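Local coordinates for protein erythromycin C-12 hydroxylase (Saccharopolyspora erythraea, PDB 2JJN) that hydroxylates the macrolactone ring of erythromycin D at C-12 to give erythromycin C, as a haem-dependent cytochrome P450 monooxygenase in antibiotic biosynthesis, at residues 63-66 with 67-71; 93-96 with 97-101; 268-271 with 272-275. The protein carries 2 engineered substitutions. One frame throughout, in Å; residues are numbered along the deposited sequence.

Interaction 1 (63-66 with 67-71)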
ATOM      1  N   LEU A  63     -17.000   0.352   2.141  1.00 20.53           N
ATOM      2  CA  LEU A  63     -16.247   0.330   0.876  1.00 20.52           C
ATOM      3  C   LEU A  63     -17.086  -0.016  -0.323  1.00 21.59           C
ATOM      4  O   LEU A  63     -16.823   0.489  -1.448  1.00 22.52           O
ATOM      5  CB  LEU A  63     -15.026  -0.600   0.964  1.00 19.43           C
ATOM      6  CG  LEU A  63     -14.012  -0.223   2.045  1.00 19.88           C
ATOM      7  CD1 LEU A  63     -12.871  -1.256   2.238  1.00 19.32           C
ATOM      8  CD2 LEU A  63     -13.460   1.195   1.774  1.00 21.11           C
ATOM      9  N   ARG A  64     -18.128  -0.822  -0.161  1.00 21.43           N
ATOM     10  CA  ARG A  64     -18.948  -1.160  -1.325  1.00 22.58           C
ATOM     11  C   ARG A  64     -19.790  -0.013  -1.835  1.00 21.69           C
ATOM     12  O   ARG A  64     -20.014   0.116  -3.054  1.00 24.41           O
ATOM     13  CB  ARG A  64     -19.877  -2.321  -0.962  1.00 23.89           C
ATOM     14  CG  ARG A  64     -20.473  -2.942  -2.159  1.00 29.19           C
ATOM     15  CD  ARG A  64     -21.890  -3.314  -1.926  1.00 37.67           C
ATOM     16  NE  ARG A  64     -22.768  -2.185  -1.607  1.00 41.85           N
ATOM     17  CZ  ARG A  64     -23.252  -1.304  -2.487  1.00 44.63           C
ATOM     18  NH1 ARG A  64     -22.954  -1.376  -3.788  1.00 46.23           N
ATOM     19  NH2 ARG A  64     -24.046  -0.337  -2.054  1.00 46.18           N
ATOM     20  N   ASP A  65     -20.319   0.798  -0.919  1.00 16.47           N
ATOM     21  CA  ASP A  65     -21.323   1.751  -1.287  1.00 14.41           C
ATOM     22  C   ASP A  65     -20.678   3.074  -1.660  1.00 14.52           C
ATOM     23  O   ASP A  65     -20.517   3.943  -0.823  1.00 13.60           O
ATOM     24  CB  ASP A  65     -22.296   1.885  -0.124  1.00 14.88           C
ATOM     25  CG  ASP A  65     -23.461   2.811  -0.423  1.00 16.35           C
ATOM     26  OD1 ASP A  65     -23.527   3.472  -1.518  1.00 17.67           O
ATOM     27  OD2 ASP A  65     -24.271   2.934   0.535  1.00 19.45           O
ATOM     28  N   THR A  66     -20.353   3.239  -2.938  1.00 13.32           N
ATOM     29  CA  THR A  66     -19.665   4.426  -3.425  1.00 13.65           C
ATOM     30  C   THR A  66     -20.581   5.660  -3.456  1.00 12.36           C
ATOM     31  O   THR A  66     -20.102   6.820  -3.348  1.00 13.82           O
ATOM     32  CB  THR A  66     -19.045   4.211  -4.829  1.00 13.19           C
ATOM     33  OG1 THR A  66     -20.084   3.886  -5.746  1.00 15.98           O
ATOM     34  CG2 THR A  66     -17.944   3.128  -4.786  1.00 13.12           C
ATOM     35  N   ALA A  67     -21.895   5.437  -3.622  1.00 13.29           N
ATOM     36  CA  ALA A  67     -22.837   6.540  -3.666  1.00 14.03           C
ATOM     37  C   ALA A  67     -22.947   7.255  -2.332  1.00 13.35           C
ATOM     38  O   ALA A  67     -22.967   8.485  -2.279  1.00 14.17           O
ATOM     39  CB  ALA A  67     -24.225   6.023  -4.090  1.00 13.80           C
ATOM     40  N   THR A  68     -22.945   6.469  -1.252  1.00 12.38           N
ATOM     41  CA  THR A  68     -22.990   7.043   0.094  1.00 12.35           C
ATOM     42  C   THR A  68     -21.616   7.466   0.604  1.00 10.90           C
ATOM     43  O   THR A  68     -21.470   8.491   1.255  1.00 11.81           O
ATOM     44  CB  THR A  68     -23.536   6.019   1.103  1.00 11.79           C
ATOM     45  OG1 THR A  68     -24.792   5.522   0.626  0.70 14.62           O
ATOM     46  CG2 THR A  68     -23.701   6.616   2.538  0.70 10.51           C
ATOM     47  N   PHE A  69     -20.617   6.619   0.336  1.00 10.72           N
ATOM     48  CA  PHE A  69     -19.291   6.818   0.857  1.00 10.30           C
ATOM     49  C   PHE A  69     -18.340   7.144  -0.278  1.00 11.28           C
ATOM     50  O   PHE A  69     -17.762   6.265  -0.893  1.00 11.79           O
ATOM     51  CB  PHE A  69     -18.825   5.570   1.635  1.00 10.57           C
ATOM     52  CG  PHE A  69     -19.709   5.272   2.824  1.00  9.70           C
ATOM     53  CD1 PHE A  69     -20.661   4.275   2.710  1.00 10.27           C
ATOM     54  CD2 PHE A  69     -19.584   6.001   4.017  1.00  9.52           C
ATOM     55  CE1 PHE A  69     -21.535   3.964   3.805  1.00 13.20           C
ATOM     56  CE2 PHE A  69     -20.455   5.711   5.149  1.00  9.30           C
ATOM     57  CZ  PHE A  69     -21.397   4.680   5.022  1.00 11.74           C
ATOM     58  N   SER A  70     -18.215   8.437  -0.512  1.00 10.85           N
ATOM     59  CA  SER A  70     -17.380   8.950  -1.610  1.00 11.00           C
ATOM     60  C   SER A  70     -15.890   8.785  -1.358  1.00 12.11           C
ATOM     61  O   SER A  70     -15.444   8.821  -0.204  1.00 11.52           O
ATOM     62  CB  SER A  70     -17.740  10.424  -1.847  1.00 12.27           C
ATOM     63  OG  SER A  70     -16.760  11.016  -2.721  1.00 12.79           O
ATOM     64  N   SER A  71     -15.106   8.600  -2.439  1.00 12.17           N
ATOM     65  CA  SER A  71     -13.679   8.542  -2.328  1.00 13.59           C
ATOM     66  C   SER A  71     -13.024   9.884  -2.514  1.00 15.18           C
ATOM     67  O   SER A  71     -11.808   9.974  -2.458  1.00 16.49           O
ATOM     68  CB  SER A  71     -13.085   7.549  -3.340  1.00 13.54           C
ATOM     69  OG  SER A  71     -13.361   6.237  -2.921  1.00 12.24           O
TER
HETATM   70  O   HOH W   1     -23.225   2.726  -4.224  1.00 26.39           O
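The carboxylate of Asp65 lies aslant the side chain of Thr68, three residues on round the turn that leads from helix 56-64 into strand 69-70. With CG of Asp65 anti to the backbone N (chi1 -177°), the carboxylate swings over the start of 67-71, where both its oxygens find donors on Thr68. The backbone bond runs from Thr68 N to Asp65 OD1 at 3.1 Å and is fairly straight (N-H...O 161°), yet it arrives from well above the carboxylate plane. In one of two modelled Thr68 conformers, OG1 lies beside its own backbone N and donates to Asp65 OD2 at 2.6 Å, again from outside that plane; in the other this bond is doubtful. The main chain adds a bond from Phe69 N to Asp65 O, 2.9 Å long. This bond (i+4) and that from Thr68 N to Asp65 OD1 (i+3) define an Asx motif, with Asp65 itself leaving the helix as the centre of an inverse gamma turn.

The Phe69 ring turns an edge toward Asp65, CD1 standing 3.6 Å from Asp65 O. Beyond the turn, strand 69-70 pairs with strand 290-295 at the edge of the mixed sheet. Water 1 donates to Asp65 OD1 at 2.8 Å and accepts from Ala67 N. Arg64 NH2 adds only a long, out-of-plane charge contact; two donors, and a third in this conformer, would favour ionised Asp65.

Interaction 2 (93-96 with 97-101). With HEM (protoporphyrin IX containing Fe), chain B; SO4 (sulfate ion), chain F.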
ATOM      1  N   PRO A  93     -19.611   8.227 -12.068  1.00 25.35           N
ATOM      2  CA  PRO A  93     -19.264   7.410 -13.249  1.00 25.77           C
ATOM      3  C   PRO A  93     -17.853   7.656 -13.814  1.00 24.40           C
ATOM      4  O   PRO A  93     -17.313   6.774 -14.496  1.00 25.25           O
ATOM      5  CB  PRO A  93     -20.323   7.827 -14.277  1.00 25.33           C
ATOM      6  CG  PRO A  93     -20.715   9.232 -13.899  1.00 27.84           C
ATOM      7  CD  PRO A  93     -20.461   9.384 -12.393  1.00 26.66           C
ATOM      8  N   GLU A  94     -17.266   8.796 -13.474  1.00 24.78           N
ATOM      9  CA  GLU A  94     -15.948   9.154 -13.981  1.00 24.80           C
ATOM     10  C   GLU A  94     -14.961   8.053 -13.608  1.00 23.77           C
ATOM     11  O   GLU A  94     -14.089   7.682 -14.398  1.00 23.18           O
ATOM     12  CB  GLU A  94     -15.471  10.541 -13.482  1.00 24.92           C
ATOM     13  CG  GLU A  94     -14.074  10.915 -14.053  0.50 27.06           C
ATOM     14  CD  GLU A  94     -13.501  12.256 -13.586  0.50 28.60           C
ATOM     15  OE1 GLU A  94     -12.458  12.667 -14.143  0.50 33.55           O
ATOM     16  OE2 GLU A  94     -14.064  12.899 -12.673  0.50 34.19           O
ATOM     17  N   HIS A  95     -15.069   7.532 -12.380  1.00 21.27           N
ATOM     18  CA  HIS A  95     -14.106   6.503 -11.979  1.00 21.27           C
ATOM     19  C   HIS A  95     -14.092   5.295 -12.918  1.00 22.38           C
ATOM     20  O   HIS A  95     -13.034   4.717 -13.209  1.00 21.83           O
ATOM     21  CB  HIS A  95     -14.380   6.002 -10.549  1.00 21.26           C
ATOM     22  CG  HIS A  95     -13.474   4.882 -10.140  1.00 19.79           C
ATOM     23  ND1 HIS A  95     -13.852   3.557 -10.236  1.00 20.27           N
ATOM     24  CD2 HIS A  95     -12.182   4.882  -9.719  1.00 19.54           C
ATOM     25  CE1 HIS A  95     -12.844   2.788  -9.846  1.00 20.04           C
ATOM     26  NE2 HIS A  95     -11.819   3.564  -9.546  1.00 20.71           N
ATOM     27  N   ARG A  96     -15.278   4.897 -13.360  1.00 23.09           N
ATOM     28  CA  ARG A  96     -15.392   3.714 -14.173  1.00 24.05           C
ATOM     29  C   ARG A  96     -14.715   3.962 -15.523  1.00 23.14           C
ATOM     30  O   ARG A  96     -14.005   3.095 -16.002  1.00 24.03           O
ATOM     31  CB  ARG A  96     -16.856   3.403 -14.385  1.00 26.32           C
ATOM     32  CG  ARG A  96     -17.076   2.185 -15.215  1.00 29.49           C
ATOM     33  CD  ARG A  96     -18.560   2.179 -15.553  1.00 36.00           C
ATOM     34  NE  ARG A  96     -19.343   1.792 -14.385  1.00 42.41           N
ATOM     35  CZ  ARG A  96     -20.546   2.264 -14.088  1.00 45.87           C
ATOM     36  NH1 ARG A  96     -21.123   3.178 -14.867  1.00 48.44           N
ATOM     37  NH2 ARG A  96     -21.171   1.815 -13.004  1.00 48.89           N
ATOM     38  N   ALA A  97     -14.950   5.145 -16.092  1.00 23.27           N
ATOM     39  CA  ALA A  97     -14.363   5.524 -17.400  1.00 22.31           C
ATOM     40  C   ALA A  97     -12.844   5.564 -17.258  1.00 22.26           C
ATOM     41  O   ALA A  97     -12.105   5.080 -18.140  1.00 23.45           O
ATOM     42  CB  ALA A  97     -14.869   6.870 -17.863  1.00 23.20           C
ATOM     43  N   LEU A  98     -12.377   6.194 -16.182  1.00 20.92           N
ATOM     44  CA  LEU A  98     -10.961   6.333 -15.992  1.00 20.53           C
ATOM     45  C   LEU A  98     -10.299   4.963 -15.759  1.00 20.39           C
ATOM     46  O   LEU A  98      -9.259   4.659 -16.313  1.00 20.47           O
ATOM     47  CB  LEU A  98     -10.689   7.311 -14.847  1.00 20.76           C
ATOM     48  CG  LEU A  98      -9.267   7.610 -14.502  0.80 22.62           C
ATOM     49  CD1 LEU A  98      -8.551   8.290 -15.705  0.80 24.46           C
ATOM     50  CD2 LEU A  98      -9.259   8.532 -13.307  0.80 23.40           C
ATOM     51  N   ARG A  99     -10.928   4.101 -14.952  1.00 20.02           N
ATOM     52  CA  ARG A  99     -10.353   2.807 -14.673  1.00 20.92           C
ATOM     53  C   ARG A  99     -10.249   1.969 -15.954  1.00 21.37           C
ATOM     54  O   ARG A  99      -9.253   1.289 -16.164  1.00 21.22           O
ATOM     55  CB  ARG A  99     -11.174   2.078 -13.578  1.00 22.13           C
ATOM     56  CG  ARG A  99     -10.641   0.708 -13.286  1.00 25.85           C
ATOM     57  CD  ARG A  99      -9.971   0.630 -11.955  1.00 26.87           C
ATOM     58  NE  ARG A  99      -9.509  -0.740 -11.663  1.00 23.31           N
ATOM     59  CZ  ARG A  99      -9.240  -1.193 -10.434  1.00 22.67           C
ATOM     60  NH1 ARG A  99      -9.372  -0.404  -9.381  1.00 19.71           N
ATOM     61  NH2 ARG A  99      -8.853  -2.456 -10.270  1.00 23.12           N
ATOM     62  N   LYS A 100     -11.243   2.072 -16.829  1.00 20.53           N
ATOM     63  CA  LYS A 100     -11.175   1.337 -18.086  1.00 21.95           C
ATOM     64  C   LYS A 100     -10.004   1.787 -18.927  1.00 20.81           C
ATOM     65  O   LYS A 100      -9.299   0.962 -19.518  1.00 21.36           O
ATOM     66  CB  LYS A 100     -12.452   1.534 -18.881  1.00 22.08           C
ATOM     67  CG  LYS A 100     -13.583   0.678 -18.384  1.00 25.96           C
ATOM     68  CD  LYS A 100     -14.836   1.021 -19.168  1.00 30.19           C
ATOM     69  CE  LYS A 100     -15.987   0.206 -18.636  1.00 35.62           C
ATOM     70  NZ  LYS A 100     -17.247   0.787 -19.172  1.00 38.51           N
ATOM     71  N   VAL A 101      -9.834   3.108 -19.011  1.00 20.15           N
ATOM     72  CA  VAL A 101      -8.743   3.642 -19.817  1.00 20.19           C
ATOM     73  C   VAL A 101      -7.398   3.153 -19.267  1.00 21.43           C
ATOM     74  O   VAL A 101      -6.548   2.607 -20.009  1.00 21.70           O
ATOM     75  CB  VAL A 101      -8.758   5.176 -19.822  1.00 19.44           C
ATOM     76  CG1 VAL A 101      -7.511   5.695 -20.517  1.00 22.18           C
ATOM     77  CG2 VAL A 101      -9.995   5.714 -20.547  1.00 21.35           C
TER
HETATM   78  CHA HEM B 412      -5.815   0.919  -4.713  1.00 12.24           C
HETATM   79  CHB HEM B 412      -3.419  -1.480  -1.203  1.00 10.52           C
HETATM   80  CHC HEM B 412       0.281  -2.185  -4.253  1.00 14.69           C
HETATM   81  CHD HEM B 412      -1.747   0.875  -7.445  1.00 13.38           C
HETATM   82  C1A HEM B 412      -5.478   0.263  -3.546  1.00 11.79           C
HETATM   83  C2A HEM B 412      -6.356   0.155  -2.375  1.00 11.12           C
HETATM   84  C3A HEM B 412      -5.695  -0.488  -1.407  1.00 10.18           C
HETATM   85  C4A HEM B 412      -4.375  -0.809  -1.913  1.00 10.32           C
HETATM   86  CMA HEM B 412      -6.199  -0.811   0.016  1.00 10.50           C
HETATM   87  CAA HEM B 412      -7.806   0.667  -2.292  1.00 11.83           C
HETATM   88  CBA HEM B 412      -7.860   2.145  -1.955  1.00 12.51           C
HETATM   89  CGA HEM B 412      -9.277   2.610  -1.609  1.00 13.91           C
HETATM   90  O1A HEM B 412     -10.231   1.783  -1.648  1.00 13.54           O
HETATM   91  O2A HEM B 412      -9.420   3.845  -1.342  1.00 12.07           O
HETATM   92  C1B HEM B 412      -2.199  -1.891  -1.742  1.00 11.04           C
HETATM   93  C2B HEM B 412      -1.241  -2.732  -1.071  1.00 11.14           C
HETATM   94  C3B HEM B 412      -0.210  -2.939  -1.923  1.00 12.51           C
HETATM   95  C4B HEM B 412      -0.535  -2.208  -3.142  1.00 12.70           C
HETATM   96  CMB HEM B 412      -1.508  -3.233   0.364  1.00 12.64           C
HETATM   97  CAB HEM B 412       1.109  -3.717  -1.752  1.00 14.56           C
HETATM   98  CBB HEM B 412       1.134  -4.791  -1.030  1.00 16.65           C
HETATM   99  C1C HEM B 412       0.053  -1.418  -5.375  1.00 13.35           C
HETATM  100  C2C HEM B 412       0.947  -1.330  -6.519  1.00 14.47           C
HETATM  101  C3C HEM B 412       0.386  -0.479  -7.405  1.00 13.07           C
HETATM  102  C4C HEM B 412      -0.889  -0.019  -6.851  1.00 12.68           C
HETATM  103  CMC HEM B 412       2.281  -2.118  -6.607  1.00 15.87           C
HETATM  104  CAC HEM B 412       0.920   0.014  -8.764  1.00 17.74           C
HETATM  105  CBC HEM B 412       1.563  -0.778  -9.622  1.00 22.66           C
HETATM  106  C1D HEM B 412      -2.989   1.155  -6.961  1.00 11.76           C
HETATM  107  C2D HEM B 412      -3.895   2.036  -7.625  1.00 13.95           C
HETATM  108  C3D HEM B 412      -5.145   2.036  -6.806  1.00 12.38           C
HETATM  109  C4D HEM B 412      -4.888   1.162  -5.700  1.00 10.73           C
HETATM  110  CMD HEM B 412      -3.643   2.837  -8.938  1.00 14.33           C
HETATM  111  CAD HEM B 412      -6.440   2.828  -7.057  1.00 11.56           C
HETATM  112  CBD HEM B 412      -7.459   1.994  -7.857  1.00 11.86           C
HETATM  113  CGD HEM B 412      -8.749   2.743  -7.985  1.00 13.11           C
HETATM  114  O1D HEM B 412      -8.969   3.745  -7.282  1.00 12.77           O
HETATM  115  O2D HEM B 412      -9.574   2.316  -8.820  1.00 12.70           O
HETATM  116  NA  HEM B 412      -4.261  -0.369  -3.239  1.00 10.32           N
HETATM  117  NB  HEM B 412      -1.736  -1.533  -3.005  1.00 10.64           N
HETATM  118  NC  HEM B 412      -1.023  -0.588  -5.622  1.00 10.67           N
HETATM  119  ND  HEM B 412      -3.612   0.642  -5.805  1.00 10.46           N
HETATM  120 FE   HEM B 412      -2.726  -0.599  -4.463  1.00 12.77          FE
HETATM  121  S   SO4 F 416      -9.375  -3.782 -13.864  0.80 43.54           S
HETATM  122  O1  SO4 F 416      -8.457  -3.976 -12.735  0.80 41.50           O
HETATM  123  O2  SO4 F 416      -9.653  -2.367 -14.067  0.80 40.49           O
HETATM  124  O3  SO4 F 416     -10.646  -4.432 -13.599  0.80 43.18           O
HETATM  125  O4  SO4 F 416      -8.749  -4.387 -15.040  0.80 42.04           O
HETATM  126  O   HOH W   2      -1.874   1.190  -3.468  1.00 27.42           O
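His95 and Arg99, one helical turn apart, run alongside each other from the helix toward the haem and meet at a single acceptor, propionate oxygen O2D. His95 NE2 donates to O2D at 2.7 Å, nearly straight (165°), with the oxygen near the edge of the imidazole plane. Arg99 NH1 reaches the same O2D at 2.8 Å by a more bent bond (145°), and also donates to the carbonyl of Phe352. Planes of ring and guanidinium stand 67° apart, and Arg99 CB packs over one face of the imidazole, toward its rim, 4.1 Å from His95 CE1.

The other edge of the guanidinium is filled by a sulfate ion, probably from the crystallisation liquor: Arg99 NE donates to sulfate O2 and Arg99 NH2 to sulfate O1, both at 2.9 Å. Ser103 also binds this ion. A bend at chi2 of an otherwise extended Arg99 chain sets the guanidinium between the haem propionate and the sulfate.

Helix 94-105 is helix C of the P450 fold, which here supplies a histidine and an arginine to one haem propionate. His351 and Arg293 hydrogen-bond the haem as well. Its iron carries water 2 at 2.2 Å, across from the axial ligand Cys353.

The backbone acceptors are met in regular helical steps. Ala97 N bonds Pro93 O, Leu98 N bonds Glu94 O, Arg99 N bonds His95 O at 2.8 Å, and Lys100 N bonds Arg96 O. The Arg96 and Lys100 side chains, one turn apart, extend together, Arg96 CD lying 4.1 Å from Lys100 NZ.

Interaction 3 (268-271 with 272-275)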
ATOM      1  N   ALA A 268      11.713 -22.869   2.132  1.00 23.39           N
ATOM      2  CA  ALA A 268      12.947 -23.263   1.447  1.00 24.45           C
ATOM      3  C   ALA A 268      12.768 -24.657   0.890  1.00 25.22           C
ATOM      4  O   ALA A 268      13.246 -24.939  -0.221  1.00 26.40           O
ATOM      5  CB  ALA A 268      14.157 -23.204   2.367  1.00 24.17           C
ATOM      6  N   GLU A 269      12.056 -25.519   1.634  1.00 24.96           N
ATOM      7  CA  GLU A 269      11.758 -26.906   1.173  1.00 26.49           C
ATOM      8  C   GLU A 269      10.774 -26.903  -0.001  1.00 25.52           C
ATOM      9  O   GLU A 269      10.913 -27.665  -0.962  1.00 26.80           O
ATOM     10  CB  GLU A 269      11.181 -27.723   2.327  1.00 27.61           C
ATOM     11  CG  GLU A 269      10.675 -29.132   1.953  0.50 27.82           C
ATOM     12  CD  GLU A 269       9.914 -29.828   3.082  0.50 29.26           C
ATOM     13  OE1 GLU A 269       8.880 -29.304   3.535  0.50 33.13           O
ATOM     14  OE2 GLU A 269      10.333 -30.926   3.503  0.50 33.72           O
ATOM     15  N   ASP A 270       9.791 -26.019   0.056  1.00 21.42           N
ATOM     16  CA  ASP A 270       8.841 -25.888  -1.044  1.00 19.66           C
ATOM     17  C   ASP A 270       8.527 -24.410  -1.275  1.00 18.24           C
ATOM     18  O   ASP A 270       7.582 -23.891  -0.658  1.00 18.08           O
ATOM     19  CB  ASP A 270       7.542 -26.583  -0.700  1.00 19.60           C
ATOM     20  CG  ASP A 270       6.526 -26.543  -1.859  1.00 22.04           C
ATOM     21  OD1 ASP A 270       6.874 -26.020  -2.943  1.00 22.05           O
ATOM     22  OD2 ASP A 270       5.380 -26.996  -1.663  1.00 26.70           O
ATOM     23  N   PRO A 271       9.282 -23.748  -2.175  1.00 17.92           N
ATOM     24  CA  PRO A 271       8.943 -22.344  -2.446  1.00 17.37           C
ATOM     25  C   PRO A 271       7.524 -22.066  -2.956  1.00 17.00           C
ATOM     26  O   PRO A 271       7.120 -20.895  -3.016  1.00 15.55           O
ATOM     27  CB  PRO A 271      10.027 -21.896  -3.461  1.00 17.30           C
ATOM     28  CG  PRO A 271      11.222 -22.832  -3.129  1.00 19.67           C
ATOM     29  CD  PRO A 271      10.488 -24.161  -2.923  1.00 19.24           C
ATOM     30  N   GLY A 272       6.765 -23.120  -3.315  1.00 15.72           N
ATOM     31  CA  GLY A 272       5.368 -22.980  -3.678  1.00 15.09           C
ATOM     32  C   GLY A 272       4.511 -22.465  -2.536  1.00 13.97           C
ATOM     33  O   GLY A 272       3.382 -22.070  -2.758  1.00 15.46           O
ATOM     34  N   ARG A 273       5.051 -22.561  -1.314  1.00 14.28           N
ATOM     35  CA  ARG A 273       4.386 -22.057  -0.093  1.00 15.11           C
ATOM     36  C   ARG A 273       4.450 -20.519  -0.009  1.00 15.67           C
ATOM     37  O   ARG A 273       3.729 -19.912   0.791  1.00 15.22           O
ATOM     38  CB  ARG A 273       5.072 -22.642   1.155  1.00 14.89           C
ATOM     39  CG  ARG A 273       4.742 -24.151   1.364  0.50 15.60           C
ATOM     40  CD  ARG A 273       5.758 -24.897   2.248  0.50 15.55           C
ATOM     41  NE  ARG A 273       5.368 -26.305   2.311  0.50 16.93           N
ATOM     42  CZ  ARG A 273       6.137 -27.356   2.632  0.50 17.96           C
ATOM     43  NH1 ARG A 273       7.446 -27.262   2.937  0.50 14.81           N
ATOM     44  NH2 ARG A 273       5.564 -28.558   2.629  0.50 21.44           N
ATOM     45  N   ILE A 274       5.279 -19.886  -0.843  1.00 19.28           N
ATOM     46  CA  ILE A 274       5.486 -18.453  -0.682  1.00 19.09           C
ATOM     47  C   ILE A 274       4.258 -17.551  -0.957  1.00 20.68           C
ATOM     48  O   ILE A 274       3.973 -16.643  -0.163  1.00 21.40           O
ATOM     49  CB  ILE A 274       6.750 -18.030  -1.419  1.00 18.66           C
ATOM     50  CG1 ILE A 274       7.953 -18.601  -0.664  1.00 18.16           C
ATOM     51  CG2 ILE A 274       6.844 -16.528  -1.658  1.00 19.86           C
ATOM     52  CD1 ILE A 274       9.302 -18.436  -1.383  1.00 22.50           C
ATOM     53  N   PRO A 275       3.533 -17.770  -2.077  1.00 20.81           N
ATOM     54  CA  PRO A 275       2.327 -16.959  -2.261  1.00 19.20           C
ATOM     55  C   PRO A 275       1.404 -16.941  -1.038  1.00 18.40           C
ATOM     56  O   PRO A 275       0.832 -15.862  -0.713  1.00 19.07           O
ATOM     57  CB  PRO A 275       1.669 -17.608  -3.499  1.00 20.27           C
ATOM     58  CG  PRO A 275       2.881 -18.074  -4.267  1.00 20.99           C
ATOM     59  CD  PRO A 275       3.763 -18.679  -3.226  1.00 20.43           C
TER
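Charge pairs Glu269 with Arg273 in the conformers given; both residues have a second, so the bridge may be only partly occupied. Arg273 NH1 donates to Glu269 OE1 at 2.6 Å in an almost straight bond (176°), the oxygen lying in the guanidinium plane. The bridge is single because NH1 alone makes it, to the anti lone pair of OE1, away from OE2; the two planes are 55° apart. Arg273 NH1 also donates to the carbonyl of Ala266. CB of Asp270 lies over one face of the guanidinium, toward the rim, 3.7 Å from Arg273 CZ, while Asp270 OD2 stays 4.0 Å from Arg273 NE, well out of plane and a matter of charge alone.

Three further hydrogen bonds shape the turn. Asp270 OD1 takes Gly272 N at 2.9 Å from above its carboxylate plane, Asp270 O takes Arg273 N at 2.9 Å, and Pro271 O takes Ile274 N at 3.0 Å.

Apolar contact is slight: Pro271 CB meets Ile274 CD1 at 4.1 Å, and Ile274 also packs on helix 356-374. The bonds from Asp270 to Gly272 and Arg273 form an Asx motif at the short link between helices 262-269 and 274-284, helices J and K of the P450 fold.

Interactions 1 and 2 sit on the same side of the chain's centre, their own centres 15 Å apart and their nearest atoms about 7 Å apart without touching. The haem surroundings relate them: interaction 2 binds a propionate directly, whereas in interaction 1 the side chain of Thr66 is about 8 Å from the haem and that of Phe69 about 4 Å from the side chain of the haem-binding Arg293. His351 is close to both, about 5 Å from Thr66 and about 3 Å from His95, side chain to side chain. Interaction 3 is remote, with centres 38 Å from interaction 1 and 37 Å from interaction 2; its Pro275 side chain is still about 13 Å from the haem.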